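Local structure of PAC2 family protein (Mycobacterium tuberculosis, 2WAM) at residues I191-L202 / H232-H240; L68-S76 / P216-E224. The protein is of unknown function but belongs to the PAC2 family and represents a duplicated gene family found in actinobacteria. All coordinates share one frame; numbering follows the deposited sequence.

Contact 1: residues I191-L202 / H232-H240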
ATOM      1  N   ILE A 191     -23.821  15.702 -41.877  1.00 48.23           N
ATOM      2  CA  ILE A 191     -22.878  15.759 -40.783  1.00 43.08           C
ATOM      3  C   ILE A 191     -21.518  15.257 -41.239  1.00 46.51           C
ATOM      4  O   ILE A 191     -21.404  14.158 -41.771  1.00 42.86           O
ATOM      5  CB  ILE A 191     -23.360  14.926 -39.598  1.00 41.80           C
ATOM      6  CG1 ILE A 191     -24.518  15.633 -38.895  1.00 40.69           C
ATOM      7  CG2 ILE A 191     -22.207  14.646 -38.628  1.00 30.29           C
ATOM      8  CD1 ILE A 191     -25.110  14.818 -37.758  1.00 39.17           C
ATOM      9  N   THR A 192     -20.488  16.072 -41.042  1.00 48.76           N
ATOM     10  CA  THR A 192     -19.145  15.692 -41.445  1.00 44.40           C
ATOM     11  C   THR A 192     -18.348  15.275 -40.233  1.00 46.46           C
ATOM     12  O   THR A 192     -18.803  15.415 -39.098  1.00 48.13           O
ATOM     13  CB  THR A 192     -18.418  16.826 -42.208  1.00 55.30           C
ATOM     14  OG1 THR A 192     -18.512  18.049 -41.472  1.00 51.82           O
ATOM     15  CG2 THR A 192     -19.050  17.030 -43.580  1.00 63.04           C
ATOM     16  N   MET A 193     -17.141  14.787 -40.471  1.00 53.47           N
ATOM     17  CA  MET A 193     -16.414  14.074 -39.441  1.00 53.63           C
ATOM     18  C   MET A 193     -14.940  14.000 -39.797  1.00 54.51           C
ATOM     19  O   MET A 193     -14.597  13.793 -40.960  1.00 63.92           O
ATOM     20  CB  MET A 193     -17.001  12.675 -39.372  1.00 55.44           C
ATOM     21  CG  MET A 193     -16.561  11.835 -38.224  1.00 61.98           C
ATOM     22  SD  MET A 193     -17.668  10.429 -38.162  1.00 65.02           S
ATOM     23  CE  MET A 193     -19.030  11.151 -37.254  1.00 49.07           C
ATOM     24  N   THR A 194     -14.062  14.184 -38.816  1.00 49.76           N
ATOM     25  CA  THR A 194     -12.638  13.987 -39.082  1.00 56.32           C
ATOM     26  C   THR A 194     -12.091  12.685 -38.474  1.00 54.21           C
ATOM     27  O   THR A 194     -12.051  12.503 -37.258  1.00 54.85           O
ATOM     28  CB  THR A 194     -11.752  15.224 -38.732  1.00 49.25           C
ATOM     29  OG1 THR A 194     -11.452  15.254 -37.337  1.00 54.01           O
ATOM     30  CG2 THR A 194     -12.434  16.500 -39.123  1.00 52.38           C
ATOM     31  N   ALA A 195     -11.677  11.787 -39.359  1.00 48.92           N
ATOM     32  CA  ALA A 195     -11.205  10.465 -38.994  1.00 44.27           C
ATOM     33  C   ALA A 195      -9.710  10.465 -38.732  1.00 48.13           C
ATOM     34  O   ALA A 195      -8.959  11.192 -39.374  1.00 53.48           O
ATOM     35  CB  ALA A 195     -11.530   9.493 -40.111  1.00 41.55           C
ATOM     36  N   HIS A 196      -9.283   9.644 -37.780  1.00 46.33           N
ATOM     37  CA  HIS A 196      -7.862   9.382 -37.573  1.00 43.91           C
ATOM     38  C   HIS A 196      -7.619   7.901 -37.294  1.00 44.95           C
ATOM     39  O   HIS A 196      -8.480   7.203 -36.751  1.00 39.89           O
ATOM     40  CB  HIS A 196      -7.247  10.281 -36.481  1.00 33.92           C
ATOM     41  CG  HIS A 196      -8.178  10.604 -35.356  1.00 43.10           C
ATOM     42  ND1 HIS A 196      -8.002  10.108 -34.082  1.00 45.05           N
ATOM     43  CD2 HIS A 196      -9.285  11.383 -35.308  1.00 43.21           C
ATOM     44  CE1 HIS A 196      -8.960  10.566 -33.300  1.00 48.55           C
ATOM     45  NE2 HIS A 196      -9.755  11.338 -34.019  1.00 48.83           N
ATOM     46  N   SER A 197      -6.449   7.416 -37.687  1.00 42.19           N
ATOM     47  CA  SER A 197      -6.130   6.012 -37.485  1.00 49.41           C
ATOM     48  C   SER A 197      -4.655   5.793 -37.713  1.00 47.21           C
ATOM     49  O   SER A 197      -3.999   6.616 -38.345  1.00 46.86           O
ATOM     50  CB  SER A 197      -6.933   5.139 -38.446  1.00 49.39           C
ATOM     51  OG  SER A 197      -6.534   3.788 -38.357  1.00 46.03           O
ATOM     52  N   ASN A 198      -4.128   4.695 -37.185  1.00 42.25           N
ATOM     53  CA  ASN A 198      -2.759   4.321 -37.505  1.00 43.31           C
ATOM     54  C   ASN A 198      -2.760   3.277 -38.606  1.00 42.91           C
ATOM     55  O   ASN A 198      -1.750   2.635 -38.876  1.00 56.85           O
ATOM     56  CB  ASN A 198      -1.964   3.864 -36.271  1.00 35.59           C
ATOM     57  CG  ASN A 198      -2.443   2.543 -35.716  1.00 40.26           C
ATOM     58  OD1 ASN A 198      -3.589   2.154 -35.901  1.00 47.38           O
ATOM     59  ND2 ASN A 198      -1.565   1.856 -35.011  1.00 46.42           N
ATOM     60  N   ASN A 199      -3.916   3.121 -39.240  1.00 40.30           N
ATOM     61  CA  ASN A 199      -4.039   2.301 -40.437  1.00 45.91           C
ATOM     62  C   ASN A 199      -4.926   2.972 -41.485  1.00 53.27           C
ATOM     63  O   ASN A 199      -6.145   3.002 -41.348  1.00 57.58           O
ATOM     64  CB  ASN A 199      -4.578   0.918 -40.094  1.00 48.39           C
ATOM     65  CG  ASN A 199      -4.939   0.117 -41.325  1.00 58.73           C
ATOM     66  OD1 ASN A 199      -4.684   0.542 -42.454  1.00 61.40           O
ATOM     67  ND2 ASN A 199      -5.540  -1.047 -41.115  1.00 63.22           N
ATOM     68  N   ARG A 200      -4.304   3.494 -42.539  1.00 57.85           N
ATOM     69  CA  ARG A 200      -5.015   4.303 -43.521  1.00 55.23           C
ATOM     70  C   ARG A 200      -6.180   3.587 -44.202  1.00 54.17           C
ATOM     71  O   ARG A 200      -7.150   4.224 -44.610  1.00 54.75           O
ATOM     72  CB  ARG A 200      -4.044   4.878 -44.548  1.00 54.90           C
ATOM     73  CG  ARG A 200      -3.267   6.064 -44.014  1.00 69.79           C
ATOM     74  CD  ARG A 200      -2.343   6.676 -45.055  1.00 81.56           C
ATOM     75  NE  ARG A 200      -1.276   7.437 -44.406  1.00 93.94           N
ATOM     76  CZ  ARG A 200      -1.315   8.746 -44.175  1.00103.92           C
ATOM     77  NH1 ARG A 200      -2.369   9.460 -44.551  1.00111.94           N
ATOM     78  NH2 ARG A 200      -0.294   9.344 -43.572  1.00102.48           N
ATOM     79  N   GLU A 201      -6.094   2.268 -44.316  1.00 53.31           N
ATOM     80  CA  GLU A 201      -7.159   1.509 -44.964  1.00 61.43           C
ATOM     81  C   GLU A 201      -8.474   1.676 -44.221  1.00 63.35           C
ATOM     82  O   GLU A 201      -9.549   1.637 -44.820  1.00 69.03           O
ATOM     83  CB  GLU A 201      -6.789   0.029 -45.075  1.00 74.00           C
ATOM     84  CG  GLU A 201      -5.622  -0.239 -46.023  1.00 93.25           C
ATOM     85  CD  GLU A 201      -5.392  -1.720 -46.276  1.00104.73           C
ATOM     86  OE1 GLU A 201      -6.298  -2.526 -45.968  1.00103.82           O
ATOM     87  OE2 GLU A 201      -4.305  -2.074 -46.787  1.00108.56           O
ATOM     88  N   LEU A 202      -8.373   1.876 -42.911  1.00 62.94           N
ATOM     89  CA  LEU A 202      -9.536   2.000 -42.039  1.00 55.50           C
ATOM     90  C   LEU A 202     -10.282   3.318 -42.224  1.00 55.80           C
ATOM     91  O   LEU A 202     -11.402   3.476 -41.740  1.00 57.94           O
ATOM     92  CB  LEU A 202      -9.104   1.864 -40.585  1.00 51.52           C
ATOM     93  CG  LEU A 202      -8.646   0.458 -40.228  1.00 58.04           C
ATOM     94  CD1 LEU A 202      -8.197   0.406 -38.779  1.00 59.65           C
ATOM     95  CD2 LEU A 202      -9.780  -0.512 -40.492  1.00 55.73           C
ATOM     96  N   HIS A 232      -0.989  -1.520 -31.262  1.00 36.93           N
ATOM     97  CA  HIS A 232      -2.415  -1.802 -31.340  1.00 38.03           C
ATOM     98  C   HIS A 232      -3.047  -1.036 -32.491  1.00 42.70           C
ATOM     99  O   HIS A 232      -2.591   0.063 -32.843  1.00 39.03           O
ATOM    100  CB  HIS A 232      -3.102  -1.437 -30.032  1.00 38.69           C
ATOM    101  CG  HIS A 232      -2.735  -2.329 -28.897  1.00 41.13           C
ATOM    102  ND1 HIS A 232      -3.386  -3.520 -28.647  1.00 50.81           N
ATOM    103  CD2 HIS A 232      -1.784  -2.213 -27.942  1.00 42.93           C
ATOM    104  CE1 HIS A 232      -2.852  -4.095 -27.587  1.00 54.63           C
ATOM    105  NE2 HIS A 232      -1.878  -3.324 -27.140  1.00 53.04           N
ATOM    106  N   GLU A 233      -4.093  -1.611 -33.078  1.00 38.06           N
ATOM    107  CA  GLU A 233      -4.825  -0.926 -34.140  1.00 38.70           C
ATOM    108  C   GLU A 233      -5.836   0.046 -33.553  1.00 40.72           C
ATOM    109  O   GLU A 233      -6.693  -0.345 -32.771  1.00 45.41           O
ATOM    110  CB  GLU A 233      -5.549  -1.921 -35.043  1.00 33.51           C
ATOM    111  CG  GLU A 233      -6.101  -1.284 -36.312  1.00 40.47           C
ATOM    112  CD  GLU A 233      -6.693  -2.307 -37.267  1.00 57.18           C
ATOM    113  OE1 GLU A 233      -6.003  -2.650 -38.255  1.00 67.68           O
ATOM    114  OE2 GLU A 233      -7.833  -2.779 -37.029  1.00 46.60           O
ATOM    115  N   VAL A 234      -5.739   1.312 -33.930  1.00 34.71           N
ATOM    116  CA  VAL A 234      -6.616   2.320 -33.368  1.00 30.74           C
ATOM    117  C   VAL A 234      -7.289   3.141 -34.458  1.00 34.56           C
ATOM    118  O   VAL A 234      -6.748   3.315 -35.548  1.00 39.26           O
ATOM    119  CB  VAL A 234      -5.842   3.283 -32.436  1.00 37.75           C
ATOM    120  CG1 VAL A 234      -5.088   2.508 -31.349  1.00 25.73           C
ATOM    121  CG2 VAL A 234      -4.896   4.190 -33.254  1.00 33.80           C
ATOM    122  N   VAL A 235      -8.467   3.657 -34.145  1.00 28.64           N
ATOM    123  CA  VAL A 235      -9.170   4.562 -35.032  1.00 32.45           C
ATOM    124  C   VAL A 235     -10.061   5.475 -34.192  1.00 37.81           C
ATOM    125  O   VAL A 235     -10.449   5.134 -33.074  1.00 32.11           O
ATOM    126  CB  VAL A 235      -9.936   3.808 -36.166  1.00 30.20           C
ATOM    127  CG1 VAL A 235     -10.662   2.609 -35.636  1.00 30.84           C
ATOM    128  CG2 VAL A 235     -10.882   4.726 -36.889  1.00 34.25           C
ATOM    129  N   GLY A 236     -10.337   6.662 -34.716  1.00 38.35           N
ATOM    130  CA  GLY A 236     -11.004   7.684 -33.945  1.00 32.88           C
ATOM    131  C   GLY A 236     -11.819   8.565 -34.852  1.00 36.01           C
ATOM    132  O   GLY A 236     -11.410   8.880 -35.964  1.00 43.07           O
ATOM    133  N   PHE A 237     -12.987   8.959 -34.374  1.00 35.70           N
ATOM    134  CA  PHE A 237     -13.877   9.797 -35.158  1.00 35.04           C
ATOM    135  C   PHE A 237     -14.281  11.022 -34.367  1.00 32.55           C
ATOM    136  O   PHE A 237     -14.782  10.925 -33.253  1.00 43.38           O
ATOM    137  CB  PHE A 237     -15.103   9.002 -35.599  1.00 30.93           C
ATOM    138  CG  PHE A 237     -14.767   7.806 -36.413  1.00 29.41           C
ATOM    139  CD1 PHE A 237     -14.852   6.536 -35.865  1.00 33.88           C
ATOM    140  CD2 PHE A 237     -14.337   7.947 -37.726  1.00 27.16           C
ATOM    141  CE1 PHE A 237     -14.531   5.411 -36.624  1.00 32.48           C
ATOM    142  CE2 PHE A 237     -14.012   6.845 -38.491  1.00 29.78           C
ATOM    143  CZ  PHE A 237     -14.111   5.566 -37.938  1.00 37.67           C
ATOM    144  N   THR A 238     -14.044  12.184 -34.947  1.00 33.06           N
ATOM    145  CA  THR A 238     -14.416  13.428 -34.320  1.00 31.88           C
ATOM    146  C   THR A 238     -15.499  14.069 -35.170  1.00 34.96           C
ATOM    147  O   THR A 238     -15.246  14.535 -36.278  1.00 38.96           O
ATOM    148  CB  THR A 238     -13.214  14.348 -34.207  1.00 40.51           C
ATOM    149  OG1 THR A 238     -12.174  13.673 -33.483  1.00 42.51           O
ATOM    150  CG2 THR A 238     -13.601  15.621 -33.485  1.00 43.87           C
ATOM    151  N   VAL A 239     -16.717  14.061 -34.650  1.00 36.29           N
ATOM    152  CA  VAL A 239     -17.876  14.534 -35.393  1.00 36.91           C
ATOM    153  C   VAL A 239     -18.003  16.065 -35.288  1.00 43.70           C
ATOM    154  O   VAL A 239     -17.628  16.663 -34.269  1.00 41.20           O
ATOM    155  CB  VAL A 239     -19.169  13.783 -34.945  1.00 32.63           C
ATOM    156  CG1 VAL A 239     -19.411  13.909 -33.424  1.00 30.24           C
ATOM    157  CG2 VAL A 239     -20.369  14.244 -35.729  1.00 41.81           C
ATOM    158  N   HIS A 240     -18.503  16.699 -36.349  1.00 47.77           N
ATOM    159  CA  HIS A 240     -18.641  18.153 -36.370  1.00 45.83           C
ATOM    160  C   HIS A 240     -20.041  18.617 -35.993  1.00 39.07           C
ATOM    161  O   HIS A 240     -21.021  18.244 -36.631  1.00 49.77           O
ATOM    162  CB  HIS A 240     -18.248  18.710 -37.735  1.00 53.44           C
ATOM    163  CG  HIS A 240     -16.833  18.411 -38.122  1.00 64.77           C
ATOM    164  ND1 HIS A 240     -16.486  17.934 -39.366  1.00 68.68           N
ATOM    165  CD2 HIS A 240     -15.680  18.507 -37.421  1.00 64.47           C
ATOM    166  CE1 HIS A 240     -15.178  17.758 -39.418  1.00 63.58           C
ATOM    167  NE2 HIS A 240     -14.666  18.097 -38.251  1.00 57.54           N
TER

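Contact 2: residues L68-S76 / P216-E224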
ATOM      1  N   LEU A  68     -12.935  -2.405 -29.010  1.00 41.88           N
ATOM      2  CA  LEU A  68     -13.053  -1.554 -27.839  1.00 35.38           C
ATOM      3  C   LEU A  68     -13.440  -0.155 -28.288  1.00 36.86           C
ATOM      4  O   LEU A  68     -12.733   0.457 -29.079  1.00 35.71           O
ATOM      5  CB  LEU A  68     -11.738  -1.495 -27.055  1.00 38.46           C
ATOM      6  CG  LEU A  68     -11.673  -0.411 -25.964  1.00 32.31           C
ATOM      7  CD1 LEU A  68     -12.781  -0.585 -24.918  1.00 20.97           C
ATOM      8  CD2 LEU A  68     -10.313  -0.387 -25.295  1.00 24.31           C
ATOM      9  N   VAL A  69     -14.565   0.338 -27.779  1.00 33.69           N
ATOM     10  CA  VAL A  69     -15.013   1.700 -28.042  1.00 30.75           C
ATOM     11  C   VAL A  69     -14.798   2.524 -26.783  1.00 26.94           C
ATOM     12  O   VAL A  69     -15.192   2.097 -25.702  1.00 35.34           O
ATOM     13  CB  VAL A  69     -16.525   1.744 -28.387  1.00 23.93           C
ATOM     14  CG1 VAL A  69     -16.953   3.154 -28.687  1.00 20.25           C
ATOM     15  CG2 VAL A  69     -16.843   0.826 -29.552  1.00 22.37           C
ATOM     16  N   HIS A  70     -14.170   3.691 -26.908  1.00 23.35           N
ATOM     17  CA  HIS A  70     -14.033   4.607 -25.766  1.00 28.86           C
ATOM     18  C   HIS A  70     -14.763   5.930 -25.984  1.00 33.08           C
ATOM     19  O   HIS A  70     -14.620   6.585 -27.028  1.00 31.97           O
ATOM     20  CB  HIS A  70     -12.565   4.816 -25.307  1.00 20.25           C
ATOM     21  CG  HIS A  70     -11.610   5.212 -26.396  1.00 25.90           C
ATOM     22  ND1 HIS A  70     -11.005   6.452 -26.440  1.00 28.21           N
ATOM     23  CD2 HIS A  70     -11.115   4.519 -27.451  1.00 33.70           C
ATOM     24  CE1 HIS A  70     -10.194   6.510 -27.483  1.00 26.97           C
ATOM     25  NE2 HIS A  70     -10.242   5.350 -28.114  1.00 26.81           N
ATOM     26  N   ALA A  71     -15.554   6.300 -24.979  1.00 25.76           N
ATOM     27  CA  ALA A  71     -16.383   7.501 -25.027  1.00 27.42           C
ATOM     28  C   ALA A  71     -16.324   8.251 -23.706  1.00 29.89           C
ATOM     29  O   ALA A  71     -17.011   7.893 -22.755  1.00 32.86           O
ATOM     30  CB  ALA A  71     -17.825   7.129 -25.356  1.00 24.19           C
ATOM     31  N   LEU A  72     -15.514   9.305 -23.661  1.00 30.21           N
ATOM     32  CA  LEU A  72     -15.264  10.040 -22.427  1.00 25.02           C
ATOM     33  C   LEU A  72     -15.708  11.508 -22.501  1.00 30.80           C
ATOM     34  O   LEU A  72     -15.472  12.202 -23.489  1.00 35.23           O
ATOM     35  CB  LEU A  72     -13.783   9.917 -22.023  1.00 26.80           C
ATOM     36  CG  LEU A  72     -13.217   8.492 -21.906  1.00 25.64           C
ATOM     37  CD1 LEU A  72     -11.739   8.499 -21.570  1.00 19.47           C
ATOM     38  CD2 LEU A  72     -13.990   7.683 -20.875  1.00 23.56           C
ATOM     39  N   GLU A  73     -16.358  11.971 -21.439  1.00 34.17           N
ATOM     40  CA  GLU A  73     -16.898  13.321 -21.392  1.00 31.42           C
ATOM     41  C   GLU A  73     -16.027  14.226 -20.542  1.00 29.91           C
ATOM     42  O   GLU A  73     -15.500  13.799 -19.522  1.00 34.65           O
ATOM     43  CB  GLU A  73     -18.301  13.305 -20.801  1.00 28.48           C
ATOM     44  CG  GLU A  73     -19.137  12.126 -21.221  1.00 38.85           C
ATOM     45  CD  GLU A  73     -20.364  11.969 -20.355  1.00 52.56           C
ATOM     46  OE1 GLU A  73     -20.804  12.979 -19.761  1.00 60.99           O
ATOM     47  OE2 GLU A  73     -20.884  10.839 -20.271  1.00 53.96           O
ATOM     48  N   GLY A  74     -15.902  15.484 -20.951  1.00 27.46           N
ATOM     49  CA  GLY A  74     -15.103  16.441 -20.212  1.00 35.07           C
ATOM     50  C   GLY A  74     -14.058  17.150 -21.055  1.00 36.52           C
ATOM     51  O   GLY A  74     -13.529  18.182 -20.653  1.00 34.27           O
ATOM     52  N   PHE A  75     -13.768  16.601 -22.231  1.00 31.57           N
ATOM     53  CA  PHE A  75     -12.817  17.208 -23.152  1.00 32.56           C
ATOM     54  C   PHE A  75     -13.521  18.186 -24.088  1.00 38.58           C
ATOM     55  O   PHE A  75     -13.422  19.392 -23.928  1.00 49.23           O
ATOM     56  CB  PHE A  75     -12.095  16.128 -23.963  1.00 41.14           C
ATOM     57  CG  PHE A  75     -11.157  16.674 -25.009  1.00 41.40           C
ATOM     58  CD1 PHE A  75     -11.136  16.134 -26.283  1.00 37.69           C
ATOM     59  CD2 PHE A  75     -10.302  17.730 -24.720  1.00 35.50           C
ATOM     60  CE1 PHE A  75     -10.283  16.630 -27.240  1.00 36.26           C
ATOM     61  CE2 PHE A  75      -9.451  18.231 -25.672  1.00 35.46           C
ATOM     62  CZ  PHE A  75      -9.435  17.683 -26.932  1.00 37.11           C
ATOM     63  N   SER A  76     -14.222  17.646 -25.072  1.00 43.62           N
ATOM     64  CA  SER A  76     -15.037  18.441 -25.968  1.00 44.90           C
ATOM     65  C   SER A  76     -16.335  17.691 -26.186  1.00 39.45           C
ATOM     66  O   SER A  76     -16.323  16.580 -26.715  1.00 39.61           O
ATOM     67  CB  SER A  76     -14.328  18.638 -27.305  1.00 49.50           C
ATOM     68  OG  SER A  76     -15.220  19.139 -28.283  1.00 45.04           O
ATOM     69  N   PRO A 216      -4.422  20.575 -27.742  1.00 45.83           N
ATOM     70  CA  PRO A 216      -4.456  20.074 -26.366  1.00 46.18           C
ATOM     71  C   PRO A 216      -4.817  18.593 -26.353  1.00 41.83           C
ATOM     72  O   PRO A 216      -5.730  18.178 -27.060  1.00 42.10           O
ATOM     73  CB  PRO A 216      -5.571  20.915 -25.712  1.00 40.99           C
ATOM     74  CG  PRO A 216      -6.257  21.613 -26.854  1.00 47.74           C
ATOM     75  CD  PRO A 216      -5.179  21.827 -27.859  1.00 47.64           C
ATOM     76  N   GLY A 217      -4.084  17.803 -25.578  1.00 40.27           N
ATOM     77  CA  GLY A 217      -4.351  16.384 -25.480  1.00 37.16           C
ATOM     78  C   GLY A 217      -5.570  16.084 -24.634  1.00 32.77           C
ATOM     79  O   GLY A 217      -5.974  16.891 -23.790  1.00 30.21           O
ATOM     80  N   SER A 218      -6.165  14.925 -24.878  1.00 35.72           N
ATOM     81  CA  SER A 218      -7.260  14.414 -24.056  1.00 35.43           C
ATOM     82  C   SER A 218      -6.991  12.957 -23.656  1.00 34.09           C
ATOM     83  O   SER A 218      -6.210  12.259 -24.301  1.00 42.56           O
ATOM     84  CB  SER A 218      -8.586  14.534 -24.807  1.00 33.12           C
ATOM     85  OG  SER A 218      -8.650  13.645 -25.913  1.00 37.93           O
ATOM     86  N   ALA A 219      -7.634  12.488 -22.598  1.00 25.14           N
ATOM     87  CA  ALA A 219      -7.429  11.109 -22.174  1.00 27.56           C
ATOM     88  C   ALA A 219      -7.721  10.122 -23.301  1.00 30.75           C
ATOM     89  O   ALA A 219      -6.975   9.163 -23.497  1.00 29.58           O
ATOM     90  CB  ALA A 219      -8.263  10.788 -20.942  1.00 22.54           C
ATOM     91  N   SER A 220      -8.800  10.362 -24.041  1.00 20.80           N
ATOM     92  CA  SER A 220      -9.148   9.519 -25.189  1.00 28.48           C
ATOM     93  C   SER A 220      -8.079   9.572 -26.270  1.00 28.54           C
ATOM     94  O   SER A 220      -7.654   8.541 -26.775  1.00 31.43           O
ATOM     95  CB  SER A 220     -10.507   9.904 -25.787  1.00 32.87           C
ATOM     96  OG  SER A 220     -11.554   9.106 -25.260  1.00 29.63           O
ATOM     97  N   ASN A 221      -7.637  10.771 -26.624  1.00 27.35           N
ATOM     98  CA  ASN A 221      -6.602  10.888 -27.639  1.00 33.08           C
ATOM     99  C   ASN A 221      -5.290  10.271 -27.193  1.00 35.29           C
ATOM    100  O   ASN A 221      -4.632   9.562 -27.956  1.00 30.69           O
ATOM    101  CB  ASN A 221      -6.376  12.345 -28.029  1.00 39.39           C
ATOM    102  CG  ASN A 221      -7.477  12.890 -28.909  1.00 43.38           C
ATOM    103  OD1 ASN A 221      -8.239  12.132 -29.530  1.00 31.61           O
ATOM    104  ND2 ASN A 221      -7.572  14.222 -28.966  1.00 45.15           N
ATOM    105  N   LEU A 222      -4.898  10.555 -25.956  1.00 32.29           N
ATOM    106  CA  LEU A 222      -3.654  10.011 -25.441  1.00 28.62           C
ATOM    107  C   LEU A 222      -3.748   8.489 -25.352  1.00 31.54           C
ATOM    108  O   LEU A 222      -2.761   7.798 -25.585  1.00 34.40           O
ATOM    109  CB  LEU A 222      -3.288  10.629 -24.094  1.00 22.86           C
ATOM    110  CG  LEU A 222      -1.850  10.396 -23.627  1.00 36.69           C
ATOM    111  CD1 LEU A 222      -0.847  10.942 -24.638  1.00 28.55           C
ATOM    112  CD2 LEU A 222      -1.619  11.021 -22.262  1.00 33.85           C
ATOM    113  N   LEU A 223      -4.939   7.969 -25.054  1.00 31.23           N
ATOM    114  CA  LEU A 223      -5.136   6.524 -25.004  1.00 29.22           C
ATOM    115  C   LEU A 223      -4.892   5.927 -26.377  1.00 33.79           C
ATOM    116  O   LEU A 223      -4.168   4.943 -26.529  1.00 27.26           O
ATOM    117  CB  LEU A 223      -6.547   6.177 -24.547  1.00 30.40           C
ATOM    118  CG  LEU A 223      -6.948   4.701 -24.688  1.00 29.20           C
ATOM    119  CD1 LEU A 223      -6.103   3.798 -23.784  1.00 23.47           C
ATOM    120  CD2 LEU A 223      -8.430   4.549 -24.380  1.00 24.97           C
ATOM    121  N   GLU A 224      -5.507   6.544 -27.378  1.00 34.02           N
ATOM    122  CA  GLU A 224      -5.322   6.146 -28.763  1.00 31.46           C
ATOM    123  C   GLU A 224      -3.834   6.182 -29.158  1.00 31.02           C
ATOM    124  O   GLU A 224      -3.294   5.204 -29.685  1.00 32.46           O
ATOM    125  CB  GLU A 224      -6.180   7.032 -29.657  1.00 23.89           C
ATOM    126  CG  GLU A 224      -5.848   6.997 -31.121  1.00 32.69           C
ATOM    127  CD  GLU A 224      -6.933   7.656 -31.950  1.00 45.10           C
ATOM    128  OE1 GLU A 224      -8.130   7.461 -31.627  1.00 47.18           O
ATOM    129  OE2 GLU A 224      -6.588   8.365 -32.920  1.00 43.76           O
TER
HETATM  130  O   HOH W   1      -8.824   4.959 -30.455  1.00 32.95           O
HETATM  131  O   HOH W   2     -14.018  10.064 -25.942  1.00 25.52           O

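Contact 1: residues I191-L202 / H232-H240
Met193 to Ser197 pair with Val235 to Val239 in an antiparallel two-strand ladder at one border of the mixed beta-sheet. Strand 193-197 is the outermost on this side of the chain, although the backbone of Ser197 bonds on to the second subunit; strand 234-242 lies next inward, against 174-183. The paired segments run at 167° to each other. Thr194 with Thr238 and His196 with Gly236 are the hydrogen-bonded pairs, each closed by two backbone bonds, and the pairs alternating with them are non-hydrogen-bonded.

Met193, Ala195, Phe237 and Val239 form an apolar patch on one face, with helix 251-265 packed on Phe237 and Val239. Met193 starts out with CG anti to its own N (chi1 -170°), then bends at its end to bring CE 3.5 Å from Val239 CB. Its sulfur meets the Phe237 ring obliquely, a Met-aromatic contact, while Ala195 CB rests 4.0 Å from Phe237 CE2.

On the other face the His196 ring lies flat over Gly236, whose CA is 3.8 Å from the ring centroid in a CH-pi contact. ND1 of this ring probably bonds Glu224 OE2 on helix 219-229, and NE2 makes a weak in-plane bond with Thr238 OG1. At one end of the ladder Thr192 OG1 and His240 ND1 bond at 2.9 Å, beside the backbone bond from His240 N to Thr192 O. At the other end the Asn198 amide stands in for the backbone and grips the incoming chain twice: ND2 donates to His232 O at 3.0 Å, and OD1 takes Val234 N, also at 3.0 Å, along an almost straight N-H (177°) coming from above the amide carbonyl plane.

Contact 2: residues L68-S76 / P216-E224
Pro216 comes up against Phe75 through its carbonyl, O lying 3.7 Å from Phe75 CZ, just ahead of helix 219-229, which runs roughly antiparallel to strand 67-73 and packs its first two turns against the strand and the loop that follows. The helix and strand segments run at 151°, their axes 9.1 Å apart at the closest. Pro216 also pairs with a strand of the second subunit, so this end of the contact borders the interface; Gly217 follows with its O bonded to Arg113 of that subunit.

Ser218 does two jobs. It is the N-cap residue, its OG accepting from Asn221 N, and its CB sits over the centre of the Phe75 ring, 3.4 Å from the centroid and close to the normal. Phe75 reaches it with CG anti to the backbone N (chi1 176°), and CB of its own neighbour Ser76 lies on the opposite face of the ring. Ala219 adds an apolar touch with CB toward Leu72 CD1.

At Ser220 the contact turns polar. OG bonds His70 ND1 at 3.0 Å, at the ring edge near its plane, and a water joins that same hydroxyl to Leu72 N, so one hydroxyl serves both the strand's imidazole and its backbone. Asn221, having given its N to the cap, brings ND2 obliquely to within 4.0 Å of Phe75 CE1. One turn on from Ser220, Leu223 comes from the opposite direction to His70 and puts CD2 over the middle of the imidazole, 3.8 Å from the centroid, a CH-pi contact that should help keep the ring from tilting. Glu224 finishes the segment: a second water, 2.8 Å from His70 NE2 and in the plane of the ring, probably links that nitrogen to Glu224 OE1.

In the fold
From the N terminus the chain first lays down 68-76, on strand 67-73 inside the sheet, then 191-202, 216-224 and 232-240, so the two contacts cross. Contact 2 closes the longer loop, 139 residues, bringing helix 219-229 back onto a strand made early; contact 1 closes one of 29 residues that contains that helix. Contact 1 works within the sheet, adding its outermost strand, whereas contact 2 packs a helix on one face of it. Strand 174-183 lies between 67-73 and 234-242. The probable hydrogen bond between Glu224 OE2 and His196 ND1 joins the two directly, and both reach the second subunit.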